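Local structure of mandelate racemase / muconate lactonizing enzyme (Burkholderia pseudomallei, 2POD) at residues B[6-16]-B[389-400]; B[46-55]-B[67-75]. The protein is of unknown function but probably acts as a lyase of the enolase superfamily, and carries a bound sodium ion. All coordinates share one frame; numbering follows the deposited sequence.

Interaction 1. Residues B[6-16]-B[389-400]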
loop_
_atom_site.group_PDB
_atom_site.type_symbol
_atom_site.label_atom_id
_atom_site.label_comp_id
_atom_site.label_asym_id
_atom_site.label_seq_id
_atom_site.Cartn_x
_atom_site.Cartn_y
_atom_site.Cartn_z
ATOM N N THR B 6 1.745 -4.954 52.024
ATOM C CA THR B 6 2.528 -5.596 53.072
ATOM C C THR B 6 2.951 -7.012 52.698
ATOM O O THR B 6 4.020 -7.467 53.101
ATOM C CB THR B 6 1.766 -5.614 54.417
ATOM O OG1 THR B 6 0.413 -6.051 54.206
ATOM C CG2 THR B 6 1.758 -4.219 55.039
ATOM N N GLU B 7 2.117 -7.690 51.914
ATOM C CA GLU B 7 2.177 -9.144 51.767
ATOM C C GLU B 7 1.434 -9.610 50.506
ATOM O O GLU B 7 0.336 -9.138 50.211
ATOM C CB GLU B 7 1.577 -9.812 53.008
ATOM C CG GLU B 7 2.057 -11.225 53.282
ATOM C CD GLU B 7 1.504 -11.771 54.589
ATOM O OE1 GLU B 7 0.525 -12.547 54.542
ATOM O OE2 GLU B 7 2.039 -11.411 55.660
ATOM N N ILE B 8 2.046 -10.534 49.771
ATOM C CA ILE B 8 1.416 -11.158 48.607
ATOM C C ILE B 8 1.398 -12.681 48.767
ATOM O O ILE B 8 2.427 -13.293 49.037
ATOM C CB ILE B 8 2.097 -10.706 47.259
ATOM C CG1 ILE B 8 1.711 -9.254 46.931
ATOM C CG2 ILE B 8 1.698 -11.617 46.097
ATOM C CD1 ILE B 8 2.660 -8.534 46.004
ATOM N N GLU B 9 0.221 -13.280 48.611
ATOM C CA GLU B 9 0.037 -14.714 48.829
ATOM C C GLU B 9 -0.421 -15.378 47.544
ATOM O O GLU B 9 -1.376 -14.921 46.932
ATOM C CB GLU B 9 -1.046 -14.949 49.886
ATOM C CG GLU B 9 -0.566 -14.936 51.312
ATOM C CD GLU B 9 -1.577 -15.556 52.263
ATOM O OE1 GLU B 9 -1.318 -16.676 52.754
ATOM O OE2 GLU B 9 -2.632 -14.926 52.513
ATOM N N THR B 10 0.227 -16.472 47.152
ATOM C CA THR B 10 -0.308 -17.316 46.080
ATOM C C THR B 10 -0.899 -18.619 46.604
ATOM O O THR B 10 -0.378 -19.218 47.546
ATOM C CB THR B 10 0.736 -17.623 44.992
ATOM O OG1 THR B 10 1.876 -18.253 45.588
ATOM C CG2 THR B 10 1.166 -16.339 44.280
ATOM N N LEU B 11 -1.999 -19.041 45.990
ATOM C CA LEU B 11 -2.708 -20.236 46.406
ATOM C C LEU B 11 -2.848 -21.158 45.205
ATOM O O LEU B 11 -3.454 -20.781 44.196
ATOM C CB LEU B 11 -4.109 -19.880 46.931
ATOM C CG LEU B 11 -4.468 -18.831 47.998
ATOM C CD1 LEU B 11 -5.758 -19.280 48.653
ATOM C CD2 LEU B 11 -3.412 -18.596 49.071
ATOM N N ARG B 12 -2.293 -22.362 45.316
ATOM C CA ARG B 12 -2.416 -23.372 44.266
ATOM C C ARG B 12 -3.183 -24.611 44.738
ATOM O O ARG B 12 -2.616 -25.480 45.406
ATOM C CB ARG B 12 -1.037 -23.791 43.760
ATOM C CG ARG B 12 -0.336 -22.774 42.879
ATOM C CD ARG B 12 0.807 -23.412 42.089
ATOM N NE ARG B 12 1.938 -23.775 42.941
ATOM C CZ ARG B 12 2.230 -25.016 43.327
ATOM N NH1 ARG B 12 3.278 -25.237 44.106
ATOM N NH2 ARG B 12 1.477 -26.035 42.938
ATOM N N PRO B 13 -4.474 -24.709 44.382
ATOM C CA PRO B 13 -5.227 -25.900 44.783
ATOM C C PRO B 13 -4.937 -27.085 43.868
ATOM O O PRO B 13 -5.066 -26.960 42.651
ATOM C CB PRO B 13 -6.689 -25.458 44.660
ATOM C CG PRO B 13 -6.685 -24.271 43.728
ATOM C CD PRO B 13 -5.283 -23.758 43.593
ATOM N N GLU B 14 -4.539 -28.223 44.435
ATOM C CA GLU B 14 -4.176 -29.374 43.597
ATOM C C GLU B 14 -5.337 -30.116 42.939
ATOM O O GLU B 14 -5.127 -30.892 42.003
ATOM C CB GLU B 14 -3.199 -30.339 44.276
ATOM C CG GLU B 14 -3.381 -30.540 45.760
ATOM C CD GLU B 14 -2.459 -31.618 46.304
ATOM O OE1 GLU B 14 -1.227 -31.390 46.358
ATOM O OE2 GLU B 14 -2.973 -32.697 46.667
ATOM N N GLU B 15 -6.553 -29.854 43.403
ATOM C CA GLU B 15 -7.758 -30.330 42.724
ATOM C C GLU B 15 -8.025 -29.601 41.409
ATOM O O GLU B 15 -8.600 -30.181 40.481
ATOM C CB GLU B 15 -8.992 -30.249 43.634
ATOM C CG GLU B 15 -8.909 -29.206 44.740
ATOM C CD GLU B 15 -8.374 -29.763 46.059
ATOM O OE1 GLU B 15 -7.300 -29.302 46.503
ATOM O OE2 GLU B 15 -9.026 -30.654 46.648
ATOM N N PHE B 16 -7.617 -28.333 41.341
ATOM C CA PHE B 16 -7.635 -27.565 40.089
ATOM C C PHE B 16 -6.239 -27.024 39.776
ATOM O O PHE B 16 -5.949 -25.854 40.041
ATOM C CB PHE B 16 -8.662 -26.427 40.159
ATOM C CG PHE B 16 -9.951 -26.812 40.831
ATOM C CD1 PHE B 16 -10.916 -27.544 40.145
ATOM C CD2 PHE B 16 -10.199 -26.447 42.156
ATOM C CE1 PHE B 16 -12.113 -27.916 40.765
ATOM C CE2 PHE B 16 -11.395 -26.807 42.786
ATOM C CZ PHE B 16 -12.353 -27.542 42.088
ATOM N N ARG B 389 -8.673 -23.303 52.836
ATOM C CA ARG B 389 -7.515 -24.176 53.046
ATOM C C ARG B 389 -7.886 -25.531 53.665
ATOM O O ARG B 389 -7.062 -26.444 53.697
ATOM C CB ARG B 389 -6.463 -23.468 53.908
ATOM C CG ARG B 389 -5.888 -22.197 53.289
ATOM C CD ARG B 389 -4.963 -21.482 54.267
ATOM N NE ARG B 389 -4.047 -20.549 53.609
ATOM C CZ ARG B 389 -4.325 -19.273 53.329
ATOM N NH1 ARG B 389 -3.414 -18.519 52.734
ATOM N NH2 ARG B 389 -5.507 -18.746 53.633
ATOM N N GLU B 390 -9.128 -25.649 54.138
ATOM C CA GLU B 390 -9.624 -26.859 54.797
ATOM C C GLU B 390 -10.396 -27.768 53.842
ATOM O O GLU B 390 -10.190 -28.982 53.842
ATOM C CB GLU B 390 -10.489 -26.501 56.012
ATOM C CG GLU B 390 -9.702 -26.222 57.293
ATOM C CD GLU B 390 -8.883 -24.937 57.226
ATOM O OE1 GLU B 390 -9.482 -23.840 57.196
ATOM O OE2 GLU B 390 -7.637 -25.030 57.196
ATOM N N ARG B 391 -11.277 -27.177 53.033
ATOM C CA ARG B 391 -12.024 -27.912 52.003
ATOM C C ARG B 391 -11.111 -28.408 50.879
ATOM O O ARG B 391 -11.334 -29.481 50.308
ATOM C CB ARG B 391 -13.137 -27.044 51.405
ATOM C CG ARG B 391 -13.855 -26.145 52.394
ATOM C CD ARG B 391 -14.278 -24.843 51.739
ATOM N NE ARG B 391 -15.613 -24.936 51.151
ATOM C CZ ARG B 391 -16.726 -24.483 51.724
ATOM N NH1 ARG B 391 -17.889 -24.619 51.103
ATOM N NH2 ARG B 391 -16.684 -23.895 52.912
ATOM N N LEU B 392 -10.084 -27.618 50.572
ATOM C CA LEU B 392 -9.202 -27.878 49.441
ATOM C C LEU B 392 -7.768 -28.025 49.924
ATOM O O LEU B 392 -7.341 -27.327 50.847
ATOM C CB LEU B 392 -9.289 -26.723 48.439
ATOM C CG LEU B 392 -10.216 -26.803 47.222
ATOM C CD1 LEU B 392 -11.692 -27.016 47.573
ATOM C CD2 LEU B 392 -10.043 -25.558 46.374
ATOM N N THR B 393 -7.027 -28.936 49.302
ATOM C CA THR B 393 -5.584 -29.029 49.510
ATOM C C THR B 393 -4.866 -27.940 48.714
ATOM O O THR B 393 -4.777 -28.012 47.490
ATOM C CB THR B 393 -5.039 -30.406 49.092
ATOM O OG1 THR B 393 -6.008 -31.420 49.379
ATOM C CG2 THR B 393 -3.727 -30.706 49.810
ATOM N N ILE B 394 -4.362 -26.928 49.415
ATOM C CA ILE B 394 -3.869 -25.718 48.773
ATOM C C ILE B 394 -2.396 -25.486 49.121
ATOM O O ILE B 394 -2.035 -25.289 50.290
ATOM C CB ILE B 394 -4.747 -24.481 49.128
ATOM C CG1 ILE B 394 -6.118 -24.589 48.454
ATOM C CG2 ILE B 394 -4.070 -23.179 48.692
ATOM C CD1 ILE B 394 -7.159 -23.610 48.976
ATOM N N ALA B 395 -1.546 -25.520 48.101
ATOM C CA ALA B 395 -0.146 -25.162 48.276
ATOM C C ALA B 395 -0.001 -23.641 48.315
ATOM O O ALA B 395 -0.254 -22.955 47.320
ATOM C CB ALA B 395 0.702 -25.769 47.168
ATOM N N VAL B 396 0.385 -23.120 49.473
ATOM C CA VAL B 396 0.540 -21.682 49.650
ATOM C C VAL B 396 1.996 -21.247 49.560
ATOM O O VAL B 396 2.908 -22.016 49.864
ATOM C CB VAL B 396 -0.096 -21.162 50.971
ATOM C CG1 VAL B 396 -1.600 -21.346 50.949
ATOM C CG2 VAL B 396 0.525 -21.839 52.200
ATOM N N ARG B 397 2.200 -20.012 49.122
ATOM C CA ARG B 397 3.503 -19.370 49.177
ATOM C C ARG B 397 3.293 -17.890 49.492
ATOM O O ARG B 397 2.269 -17.310 49.130
ATOM C CB ARG B 397 4.258 -19.574 47.855
ATOM C CG ARG B 397 5.752 -19.241 47.905
ATOM C CD ARG B 397 6.619 -20.423 47.488
ATOM N NE ARG B 397 6.870 -20.465 46.048
ATOM C CZ ARG B 397 7.855 -19.820 45.425
ATOM N NH1 ARG B 397 7.988 -19.938 44.112
ATOM N NH2 ARG B 397 8.704 -19.053 46.100
ATOM N N ASN B 398 4.260 -17.300 50.187
ATOM C CA ASN B 398 4.106 -15.995 50.815
ATOM C C ASN B 398 5.358 -15.156 50.589
ATOM O O ASN B 398 6.475 -15.670 50.604
ATOM C CB ASN B 398 3.857 -16.173 52.321
ATOM C CG ASN B 398 3.417 -14.887 53.007
ATOM O OD1 ASN B 398 4.230 -13.999 53.279
ATOM N ND2 ASN B 398 2.127 -14.791 53.306
ATOM N N THR B 399 5.159 -13.862 50.382
ATOM C CA THR B 399 6.251 -12.898 50.361
ATOM C C THR B 399 5.790 -11.610 51.041
ATOM O O THR B 399 4.633 -11.214 50.896
ATOM C CB THR B 399 6.719 -12.630 48.911
ATOM O OG1 THR B 399 7.643 -11.532 48.879
ATOM C CG2 THR B 399 5.526 -12.332 48.012
ATOM N N SER B 400 6.687 -10.975 51.797
ATOM C CA SER B 400 6.315 -9.845 52.660
ATOM C C SER B 400 7.438 -8.827 52.908
ATOM O O SER B 400 8.522 -8.926 52.320
ATOM C CB SER B 400 5.709 -10.332 53.987
ATOM O OG SER B 400 6.418 -11.440 54.518
#
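One outer pair of the four-stranded antiparallel N-terminal sheet, strands 5-13 and 394-400, has Ile8, Thr10 and Arg12 exchanging backbone bonds with Thr399, Arg397 and Ala395. Ile8 N reaches Thr399 O at 2.9 Å, and Glu14 N extends the ladder by one bond to Thr393 O. Between these rungs sit the non-hydrogen-bonded pairs, whose side chains share one face. On it Asn398 ND2 donates to Glu7 OE1 (3.0 Å, 162° at the hydrogen); the bond lies in the amide plane but meets the carboxylate from above. Glu9 OE1 pairs with Arg389 NH1 at 2.8 Å, the carboxylate and guanidinium only 13° from coplanar. Arg389 comes from the short helix before the strand, and its chain, extended from CG to NE, carries the guanidinium to Glu9, whose other oxygen goes to His25. As in mandelate racemase-like members of the enolase superfamily, the end of the chain returns to the N-terminal domain here. Farther along the same face, Leu11 CB packs on Ile394 CG2 (3.7 Å), while Pro13 CB touches Leu392 CD2 at 3.8 Å. Where the type I turn from Pro13 ends at Phe16, Leu392 CD2 also meets the ring edge, 4.0 Å from CE2.

Interaction 2. Residues B[46-55]-B[67-75]; sequences YIHEWAANRL and AKRLSGYLG
Arg54 and Arg69 supply the direct hydrogen bonds, each reaching the other's backbone carbonyl. Arg69 holds Arg54 O end-on with both terminal nitrogens, NH1 at 2.8 Å and NH2 at 2.9 Å, and the oxygen lies in the guanidinium plane. Its NH2 uses an in-plane lone pair of that carbonyl, whereas NH1 comes in tilted by 31°. Arg54 NH1 in return bonds weakly to Arg69 O at 2.9 Å, its chain bent at chi2 and chi3. The two guanidinium planes stand 47° apart. A long, weak ion pair with Glu58 may offset part of the charge of Arg69. These residues join helix 40-55 to the end region of helix 63-69 within the N-terminal capping domain of the enolase fold. The apolar part is led by Leu70, whose CD2 lies 3.8 Å from Arg54 CB and 4.0 Å from both Ala51 CB and Trp50 CZ3. The ring edge of Trp50 also faces the carbonyl Leu70 O, with CZ3 at 3.4 Å, while Arg54 CD lies over one ring face. Water 1 donates to Tyr46 OH at 2.9 Å and accepts weakly from Gly72 N, while Asn86 bonds to that hydroxyl and to Leu70 O.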
loop_
_atom_site.group_PDB
_atom_site.type_symbol
_atom_site.label_atom_id
_atom_site.label_comp_id
_atom_site.label_asym_id
_atom_site.label_seq_id
_atom_site.Cartn_x
_atom_site.Cartn_y
_atom_site.Cartn_z
ATOM N N TYR B 46 7.157 -16.670 39.081
ATOM C CA TYR B 46 7.405 -15.306 38.605
ATOM C C TYR B 46 7.004 -14.240 39.636
ATOM O O TYR B 46 7.758 -13.291 39.872
ATOM C CB TYR B 46 6.682 -15.043 37.271
ATOM C CG TYR B 46 6.503 -13.565 36.982
ATOM C CD1 TYR B 46 5.267 -12.937 37.179
ATOM C CD2 TYR B 46 7.585 -12.784 36.562
ATOM C CE1 TYR B 46 5.117 -11.583 36.949
ATOM C CE2 TYR B 46 7.437 -11.431 36.326
ATOM C CZ TYR B 46 6.205 -10.838 36.515
ATOM O OH TYR B 46 6.067 -9.493 36.285
ATOM N N ILE B 47 5.809 -14.380 40.209
ATOM C CA ILE B 47 5.316 -13.432 41.214
ATOM C C ILE B 47 6.291 -13.277 42.382
ATOM O O ILE B 47 6.668 -12.159 42.725
ATOM C CB ILE B 47 3.902 -13.779 41.698
ATOM C CG1 ILE B 47 2.883 -13.446 40.603
ATOM C CG2 ILE B 47 3.557 -13.029 43.008
ATOM C CD1 ILE B 47 1.474 -13.968 40.887
ATOM N N HIS B 48 6.743 -14.400 42.935
ATOM C CA HIS B 48 7.635 -14.393 44.087
ATOM C C HIS B 48 9.086 -14.052 43.726
ATOM O O HIS B 48 9.819 -13.500 44.555
ATOM C CB HIS B 48 7.535 -15.716 44.869
ATOM C CG HIS B 48 6.163 -15.995 45.404
ATOM N ND1 HIS B 48 5.587 -15.243 46.404
ATOM C CD2 HIS B 48 5.248 -16.940 45.074
ATOM C CE1 HIS B 48 4.379 -15.709 46.668
ATOM N NE2 HIS B 48 4.149 -16.740 45.875
ATOM N N GLU B 49 9.489 -14.364 42.493
ATOM C CA GLU B 49 10.855 -14.089 42.031
ATOM C C GLU B 49 11.148 -12.615 41.737
ATOM O O GLU B 49 12.235 -12.124 42.040
ATOM C CB GLU B 49 11.205 -14.950 40.822
ATOM C CG GLU B 49 12.691 -15.043 40.522
ATOM C CD GLU B 49 12.992 -15.884 39.296
ATOM O OE1 GLU B 49 14.141 -16.366 39.178
ATOM O OE2 GLU B 49 12.082 -16.089 38.463
ATOM N N TRP B 50 10.190 -11.914 41.142
ATOM C CA TRP B 50 10.457 -10.584 40.599
ATOM C C TRP B 50 9.388 -9.551 40.956
ATOM O O TRP B 50 9.715 -8.435 41.376
ATOM C CB TRP B 50 10.652 -10.663 39.083
ATOM C CG TRP B 50 11.114 -9.383 38.458
ATOM C CD1 TRP B 50 12.389 -8.918 38.398
ATOM C CD2 TRP B 50 10.297 -8.408 37.802
ATOM N NE1 TRP B 50 12.423 -7.710 37.744
ATOM C CE2 TRP B 50 11.149 -7.376 37.365
ATOM C CE3 TRP B 50 8.923 -8.308 37.538
ATOM C CZ2 TRP B 50 10.679 -6.254 36.679
ATOM C CZ3 TRP B 50 8.457 -7.199 36.854
ATOM C CH2 TRP B 50 9.334 -6.186 36.433
ATOM N N ALA B 51 8.125 -9.929 40.786
ATOM C CA ALA B 51 7.000 -8.991 40.802
ATOM C C ALA B 51 6.644 -8.520 42.210
ATOM O O ALA B 51 6.205 -7.387 42.402
ATOM C CB ALA B 51 5.780 -9.632 40.152
ATOM N N ALA B 52 6.818 -9.409 43.185
ATOM C CA ALA B 52 6.441 -9.141 44.570
ATOM C C ALA B 52 7.281 -8.031 45.199
ATOM O O ALA B 52 6.755 -7.194 45.929
ATOM C CB ALA B 52 6.551 -10.393 45.377
ATOM N N ASN B 53 8.576 -8.024 44.892
ATOM C CA ASN B 53 9.491 -6.998 45.382
ATOM C C ASN B 53 9.266 -5.615 44.768
ATOM O O ASN B 53 9.635 -4.593 45.358
ATOM C CB ASN B 53 10.945 -7.440 45.189
ATOM C CG ASN B 53 11.268 -8.724 45.936
ATOM O OD1 ASN B 53 10.954 -8.869 47.123
ATOM N ND2 ASN B 53 11.893 -9.670 45.238
ATOM N N ARG B 54 8.652 -5.587 43.588
ATOM C CA ARG B 54 8.308 -4.332 42.927
ATOM C C ARG B 54 7.045 -3.726 43.523
ATOM O O ARG B 54 6.753 -2.551 43.316
ATOM C CB ARG B 54 8.141 -4.547 41.421
ATOM C CG ARG B 54 9.421 -4.953 40.707
ATOM C CD ARG B 54 9.612 -4.149 39.442
ATOM N NE ARG B 54 10.336 -2.903 39.684
ATOM C CZ ARG B 54 10.544 -1.960 38.769
ATOM N NH1 ARG B 54 10.082 -2.108 37.532
ATOM N NH2 ARG B 54 11.214 -0.862 39.094
ATOM N N LEU B 55 6.311 -4.536 44.278
ATOM C CA LEU B 55 4.955 -4.216 44.683
ATOM C C LEU B 55 4.845 -4.039 46.200
ATOM O O LEU B 55 4.057 -3.226 46.677
ATOM C CB LEU B 55 4.011 -5.315 44.199
ATOM C CG LEU B 55 2.697 -4.931 43.511
ATOM C CD1 LEU B 55 2.865 -3.918 42.382
ATOM C CD2 LEU B 55 2.039 -6.175 42.989
ATOM N N ALA B 67 1.226 -1.553 36.683
ATOM C CA ALA B 67 1.115 -2.264 35.403
ATOM C C ALA B 67 2.267 -1.952 34.455
ATOM O O ALA B 67 2.821 -2.856 33.840
ATOM C CB ALA B 67 -0.223 -1.963 34.729
ATOM N N LYS B 68 2.635 -0.678 34.366
ATOM C CA LYS B 68 3.796 -0.253 33.598
ATOM C C LYS B 68 5.123 -0.706 34.223
ATOM O O LYS B 68 6.019 -1.160 33.513
ATOM C CB LYS B 68 3.753 1.266 33.365
ATOM C CG LYS B 68 4.983 1.863 32.672
ATOM C CD LYS B 68 5.115 1.428 31.222
ATOM C CE LYS B 68 6.346 2.043 30.557
ATOM N NZ LYS B 68 6.190 3.503 30.294
ATOM N N ARG B 69 5.231 -0.602 35.546
ATOM C CA ARG B 69 6.405 -1.072 36.291
ATOM C C ARG B 69 6.635 -2.588 36.210
ATOM O O ARG B 69 7.778 -3.048 36.118
ATOM C CB ARG B 69 6.326 -0.607 37.743
ATOM C CG ARG B 69 6.784 0.840 37.951
ATOM C CD ARG B 69 6.562 1.303 39.387
ATOM N NE ARG B 69 7.581 0.769 40.285
ATOM C CZ ARG B 69 7.376 -0.191 41.180
ATOM N NH1 ARG B 69 6.171 -0.733 41.328
ATOM N NH2 ARG B 69 8.383 -0.611 41.935
ATOM N N LEU B 70 5.548 -3.354 36.219
ATOM C CA LEU B 70 5.624 -4.816 36.177
ATOM C C LEU B 70 5.798 -5.379 34.766
ATOM O O LEU B 70 5.998 -6.586 34.600
ATOM C CB LEU B 70 4.381 -5.446 36.817
ATOM C CG LEU B 70 4.184 -5.385 38.333
ATOM C CD1 LEU B 70 2.984 -6.230 38.721
ATOM C CD2 LEU B 70 5.418 -5.845 39.088
ATOM N N SER B 71 5.695 -4.510 33.759
ATOM C CA SER B 71 6.043 -4.863 32.387
ATOM C C SER B 71 7.553 -4.992 32.266
ATOM O O SER B 71 8.263 -3.997 32.131
ATOM C CB SER B 71 5.519 -3.809 31.414
ATOM O OG SER B 71 4.929 -4.428 30.289
ATOM N N GLY B 72 8.039 -6.227 32.344
ATOM C CA GLY B 72 9.471 -6.487 32.476
ATOM C C GLY B 72 10.136 -6.627 31.127
ATOM O O GLY B 72 9.497 -6.434 30.087
ATOM N N TYR B 73 11.417 -6.984 31.147
ATOM C CA TYR B 73 12.273 -6.914 29.966
ATOM C C TYR B 73 11.907 -7.912 28.862
ATOM O O TYR B 73 12.117 -7.637 27.691
ATOM C CB TYR B 73 13.748 -7.065 30.366
ATOM C CG TYR B 73 14.725 -6.723 29.261
ATOM C CD1 TYR B 73 14.710 -5.468 28.653
ATOM C CD2 TYR B 73 15.658 -7.659 28.814
ATOM C CE1 TYR B 73 15.600 -5.150 27.632
ATOM C CE2 TYR B 73 16.553 -7.351 27.790
ATOM C CZ TYR B 73 16.517 -6.095 27.205
ATOM O OH TYR B 73 17.393 -5.773 26.199
ATOM N N LEU B 74 11.357 -9.058 29.250
ATOM C CA LEU B 74 11.059 -10.164 28.334
ATOM C C LEU B 74 9.632 -10.647 28.582
ATOM O O LEU B 74 9.094 -10.477 29.679
ATOM C CB LEU B 74 12.030 -11.317 28.578
ATOM C CG LEU B 74 13.273 -11.607 27.725
ATOM C CD1 LEU B 74 13.956 -10.390 27.137
ATOM C CD2 LEU B 74 14.267 -12.432 28.523
ATOM N N GLY B 75 9.014 -11.237 27.566
ATOM C CA GLY B 75 7.686 -11.823 27.718
ATOM C C GLY B 75 6.525 -10.845 27.677
ATOM O O GLY B 75 5.409 -11.194 28.064
HETATM O O HOH W 1 7.657 -9.090 33.839
#

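In the fold
Interactions 1 and 2 have centres about 20 Å apart, yet helix 40-55 brings them together. One side of the helix lies against the strands of interaction 1: His48 NE2 is 2.7 Å from Thr10 OG1, a probable hydrogen bond, and Ala52 CB packs 3.4 Å from Thr399 CG2. Another side carries Trp50 and Arg54 to segment 67-75. Glu44, on the same helix, bonds to Thr10 and Arg12 of interaction 1. Neither contact contains the sodium ligands Glu220, Glu246 and Glu272, but segment 67-75 leads to such a site across the subunit boundary: Tyr73 OH hydrogen-bonds to Glu272 of the second subunit.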